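Local coordinates for protein carbonic anhydrase (Porphyridium purpureum, PDB 1DDZ) that probably catalyses the reversible hydration of carbon dioxide to hydrogencarbonate and a proton, as a zinc-dependent carbonic anhydrase of the beta class, at residues V376-C382 / E460-V466; Q452-D456 / V481-D486. All blocks are in the same frame, centred on the assembly; numbering follows the deposited sequence.

Contact 1: V376-C382 / E460-V466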
# COMPACT_ATOMS: atom_id res chain seq x y z
N VAL A 376 -23.35 5.96 3.98
CA VAL A 376 -23.36 7.41 4.20
C VAL A 376 -23.91 8.13 2.95
O VAL A 376 -23.65 7.70 1.83
CB VAL A 376 -21.95 7.96 4.54
CG1 VAL A 376 -21.48 7.40 5.86
CG2 VAL A 376 -20.95 7.65 3.43
N LYS A 377 -24.64 9.23 3.16
CA LYS A 377 -25.23 9.99 2.05
C LYS A 377 -24.26 10.95 1.38
O LYS A 377 -24.44 11.30 0.22
CB LYS A 377 -26.44 10.78 2.54
CG LYS A 377 -27.50 9.95 3.24
CD LYS A 377 -28.13 8.90 2.31
CE LYS A 377 -29.06 7.96 3.08
NZ LYS A 377 -29.77 7.01 2.18
N ARG A 378 -23.24 11.39 2.11
CA ARG A 378 -22.25 12.33 1.57
C ARG A 378 -20.83 11.97 1.87
O ARG A 378 -20.52 11.47 2.94
CB ARG A 378 -22.47 13.73 2.15
CG ARG A 378 -23.38 14.61 1.33
CD ARG A 378 -24.78 14.73 1.94
NE ARG A 378 -24.94 15.98 2.69
CZ ARG A 378 -24.82 16.08 4.01
NH1 ARG A 378 -24.51 15.02 4.75
NH2 ARG A 378 -25.04 17.25 4.60
N VAL A 379 -19.94 12.26 0.93
CA VAL A 379 -18.53 12.05 1.15
C VAL A 379 -17.97 13.44 0.93
O VAL A 379 -18.21 14.04 -0.13
CB VAL A 379 -17.90 11.07 0.14
CG1 VAL A 379 -16.39 11.05 0.30
CG2 VAL A 379 -18.47 9.65 0.37
N VAL A 380 -17.28 13.98 1.93
CA VAL A 380 -16.70 15.31 1.83
C VAL A 380 -15.17 15.26 1.81
O VAL A 380 -14.58 14.63 2.67
CB VAL A 380 -17.13 16.20 3.04
CG1 VAL A 380 -16.46 17.58 2.97
CG2 VAL A 380 -18.65 16.35 3.06
N VAL A 381 -14.54 15.84 0.78
CA VAL A 381 -13.07 15.92 0.73
C VAL A 381 -12.77 17.36 1.16
O VAL A 381 -13.21 18.32 0.51
CB VAL A 381 -12.46 15.66 -0.69
CG1 VAL A 381 -10.95 15.89 -0.66
CG2 VAL A 381 -12.74 14.23 -1.16
N CYS A 382 -12.07 17.51 2.28
CA CYS A 382 -11.75 18.82 2.81
C CYS A 382 -10.28 19.15 2.83
O CYS A 382 -9.47 18.41 3.39
CB CYS A 382 -12.32 18.97 4.21
SG CYS A 382 -12.09 20.63 4.93
N GLU A 460 -28.30 7.08 -2.91
CA GLU A 460 -28.06 8.53 -2.74
C GLU A 460 -26.66 8.72 -2.18
O GLU A 460 -26.39 8.33 -1.04
CB GLU A 460 -29.03 9.16 -1.73
CG GLU A 460 -30.42 9.45 -2.23
CD GLU A 460 -31.34 9.94 -1.11
OE1 GLU A 460 -32.08 10.92 -1.35
OE2 GLU A 460 -31.33 9.34 -0.00
N LEU A 461 -25.79 9.34 -2.96
CA LEU A 461 -24.43 9.57 -2.52
C LEU A 461 -23.89 10.82 -3.19
O LEU A 461 -23.59 10.83 -4.37
CB LEU A 461 -23.55 8.38 -2.86
CG LEU A 461 -22.08 8.52 -2.46
CD1 LEU A 461 -21.94 8.57 -0.94
CD2 LEU A 461 -21.33 7.35 -2.99
N GLU A 462 -23.73 11.87 -2.40
CA GLU A 462 -23.20 13.14 -2.89
C GLU A 462 -21.72 13.30 -2.53
O GLU A 462 -21.32 13.03 -1.41
CB GLU A 462 -24.01 14.26 -2.25
CG GLU A 462 -23.48 15.66 -2.45
CD GLU A 462 -24.35 16.70 -1.78
OE1 GLU A 462 -24.12 16.99 -0.59
OE2 GLU A 462 -25.26 17.23 -2.45
N VAL A 463 -20.91 13.63 -3.51
CA VAL A 463 -19.48 13.85 -3.26
C VAL A 463 -19.27 15.36 -3.27
O VAL A 463 -19.44 16.01 -4.30
CB VAL A 463 -18.59 13.19 -4.33
CG1 VAL A 463 -17.12 13.45 -4.01
CG2 VAL A 463 -18.88 11.68 -4.41
N GLN A 464 -18.93 15.91 -2.12
CA GLN A 464 -18.71 17.35 -1.94
C GLN A 464 -17.24 17.71 -1.73
O GLN A 464 -16.48 17.00 -1.06
CB GLN A 464 -19.56 17.81 -0.75
CG GLN A 464 -19.30 19.21 -0.23
CD GLN A 464 -19.93 20.30 -1.08
OE1 GLN A 464 -19.23 21.07 -1.76
NE2 GLN A 464 -21.24 20.41 -1.02
N GLY A 465 -16.82 18.81 -2.36
CA GLY A 465 -15.46 19.31 -2.25
C GLY A 465 -15.57 20.59 -1.43
O GLY A 465 -16.47 21.42 -1.67
N VAL A 466 -14.63 20.81 -0.52
CA VAL A 466 -14.72 21.95 0.39
C VAL A 466 -13.30 22.40 0.78
O VAL A 466 -12.36 21.63 0.64
CB VAL A 466 -15.59 21.47 1.63
CG1 VAL A 466 -14.78 21.32 2.89
CG2 VAL A 466 -16.82 22.32 1.82
O HOH W 1 -25.75 5.90 0.60
O HOH W 2 -29.91 5.93 -0.65

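Contact 2: Q452-D456 / V481-D486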
# COMPACT_ATOMS: atom_id res chain seq x y z
N GLN A 452 -19.00 4.49 -8.04
CA GLN A 452 -19.69 4.17 -9.30
C GLN A 452 -20.73 3.07 -9.08
O GLN A 452 -21.87 3.18 -9.55
CB GLN A 452 -18.68 3.78 -10.38
CG GLN A 452 -17.87 4.94 -10.91
CD GLN A 452 -18.73 5.95 -11.65
OE1 GLN A 452 -19.47 5.61 -12.57
NE2 GLN A 452 -18.62 7.22 -11.27
N ASP A 453 -20.37 2.04 -8.32
CA ASP A 453 -21.32 0.96 -8.01
C ASP A 453 -22.51 1.49 -7.24
O ASP A 453 -23.66 1.20 -7.56
CB ASP A 453 -20.65 -0.13 -7.17
CG ASP A 453 -19.75 -1.04 -7.98
OD1 ASP A 453 -19.76 -0.95 -9.23
OD2 ASP A 453 -19.02 -1.84 -7.37
N ALA A 454 -22.24 2.31 -6.23
CA ALA A 454 -23.31 2.86 -5.43
C ALA A 454 -24.24 3.69 -6.29
O ALA A 454 -25.47 3.57 -6.18
CB ALA A 454 -22.76 3.70 -4.30
N TRP A 455 -23.67 4.53 -7.15
CA TRP A 455 -24.47 5.39 -8.02
C TRP A 455 -25.35 4.62 -8.96
O TRP A 455 -26.57 4.80 -8.95
CB TRP A 455 -23.60 6.36 -8.83
CG TRP A 455 -23.23 7.57 -8.06
CD1 TRP A 455 -23.85 8.05 -6.94
CD2 TRP A 455 -22.18 8.48 -8.36
NE1 TRP A 455 -23.25 9.20 -6.52
CE2 TRP A 455 -22.23 9.50 -7.37
CE3 TRP A 455 -21.21 8.55 -9.37
CZ2 TRP A 455 -21.34 10.57 -7.37
CZ3 TRP A 455 -20.33 9.62 -9.36
CH2 TRP A 455 -20.40 10.62 -8.37
N ASP A 456 -24.77 3.74 -9.76
CA ASP A 456 -25.63 3.01 -10.67
C ASP A 456 -26.48 1.92 -9.98
O ASP A 456 -27.22 1.18 -10.63
CB ASP A 456 -24.90 2.56 -11.95
CG ASP A 456 -23.71 1.72 -11.68
OD1 ASP A 456 -22.71 1.88 -12.40
OD2 ASP A 456 -23.78 0.88 -10.76
N VAL A 481 -20.90 16.72 -6.64
CA VAL A 481 -21.32 15.84 -7.73
C VAL A 481 -22.30 14.87 -7.13
O VAL A 481 -22.00 14.17 -6.15
CB VAL A 481 -20.15 15.01 -8.30
CG1 VAL A 481 -20.66 14.15 -9.45
CG2 VAL A 481 -19.03 15.87 -8.77
N ALA A 482 -23.50 14.83 -7.68
CA ALA A 482 -24.54 13.93 -7.19
C ALA A 482 -24.56 12.61 -7.94
O ALA A 482 -25.09 11.63 -7.45
CB ALA A 482 -25.90 14.59 -7.28
N LYS A 483 -24.08 12.61 -9.17
CA LYS A 483 -24.04 11.38 -9.95
C LYS A 483 -23.46 11.71 -11.31
O LYS A 483 -23.85 12.69 -11.93
CB LYS A 483 -25.43 10.80 -10.12
CG LYS A 483 -25.44 9.35 -10.58
CD LYS A 483 -26.87 8.87 -10.82
CE LYS A 483 -26.92 7.37 -11.01
NZ LYS A 483 -28.28 6.90 -11.43
N ALA A 484 -22.54 10.87 -11.77
CA ALA A 484 -21.89 11.06 -13.05
C ALA A 484 -21.22 9.75 -13.44
O ALA A 484 -20.31 9.25 -12.77
CB ALA A 484 -20.87 12.19 -12.95
N ASN A 485 -21.70 9.16 -14.53
CA ASN A 485 -21.16 7.92 -15.02
C ASN A 485 -19.75 8.13 -15.51
O ASN A 485 -19.46 9.13 -16.17
CB ASN A 485 -22.00 7.39 -16.17
CG ASN A 485 -21.53 6.06 -16.65
OD1 ASN A 485 -20.87 5.97 -17.68
ND2 ASN A 485 -21.80 5.02 -15.88
N ASP A 486 -18.85 7.24 -15.14
CA ASP A 486 -17.49 7.38 -15.58
C ASP A 486 -17.10 6.38 -16.66
O ASP A 486 -15.92 6.12 -16.86
CB ASP A 486 -16.53 7.30 -14.40
CG ASP A 486 -15.12 7.70 -14.77
OD1 ASP A 486 -14.94 8.59 -15.64
OD2 ASP A 486 -14.17 7.12 -14.21

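Contact 1: V376-C382 / E460-V466
E462 reaches R378 along a straight chain, CG anti to the backbone N (chi1 170°) and nothing bent beyond it, whereas R378 bends at chi2 and chi3, which lays its CG and NE along that carboxylate. The two side chains run alongside each other, pointing the same way; OE1 of E462 lies at the guanidinium edge, 3.5 Å from NE of R378 in a salt bridge, and touches R378 CG at 3.1 Å. An alanine in place of R378 is likely to leave the E462 carboxylate without its charge partner from the neighbouring strand and to bare the aliphatic part of E462. A second salt bridge, about as long, K377 NZ to E460 OE2 at 3.6 Å, closes the exposed end, where one water bridges K377 NZ and E460 N and another links the carbonyls of V376 and E460. Strands 378-384 and 462-468 are parallel neighbours in the mixed five-stranded sheet of this beta-class carbonic anhydrase domain. Five backbone bonds zip them, from E462 N to K377 O (2.8 Å) through V379 and Q464 to V466 N and V381 O, the last the most bent at 142°. On one face of the sheet V379 CG2 meets L461 CD1 at 3.9 Å, with V381 and V463 packing on helix 426-447. On the other, V466 sets CG1 against C382 SG (3.4 Å) and also meets V380 CG1, while F40 of helix 38-53 packs on V466. The C382 side chain lies about 9 Å from the zinc ion held by C328, D330, H384 and C387.

Contact 2: Q452-D456 / V481-D486
Two hydrogen bonds tie Q452 to the chain of 481-486, one from each end of its amide. NE2 donates to the carbonyl O of A484 at 3.0 Å, an almost straight bond (175°) lying in the amide plane, and it also serves the carbonyl of C446. OE1 accepts from D486 N at 3.1 Å, but that donor stands above the carbonyl plane and the bond is bent. Because the chain folds at chi2 (-65°), the amide is brought across to the backbone it grips.

Aromatic packing centres on W455. The CA of K483 sits over the six-membered ring, 3.7 Å from its centroid in a CH-pi contact, and A484 N lies above the same face nearer the rim. The K483 side chain, fully extended, slides past the indole in the opposite direction, bringing CE to 3.3 Å from W455 O. At the far end of the ring, V481 CG1 packs on CH2 at 3.7 Å, while the indole NE1 is hydrogen-bonded to the carbonyl of L461.

Charged groups connect this region to the second subunit: D456 forms a salt bridge with R398 of that subunit, and D486 bonds S11 OG of its own chain through OD1 and R407 of the second subunit through OD2. Through Q452 and W455, helix 449-456 packs against the loop that follows strand 476-481, antiparallel and outermost in the sheet within this chain, in the C-terminal part of the alpha/beta fold of beta-class carbonic anhydrases.

Overall arrangement
Contact 1 is largely buried sheet core, whereas contact 2, centred about 12 Å from it, is only partly buried and borders the second subunit. Their segments alternate along the chain: helix 449-456 of contact 2 leads into strand 462-468 of contact 1, and strand 476-481 runs antiparallel beside that strand before entering 481-486. The two meet directly, through V463 O with V481 N and the packing of V463 on the indole. Contact 1 relies on regular backbone pairing and valines, with charge confined to its more exposed end; contact 2 substitutes a side-chain amide and an indole face for strand pairing.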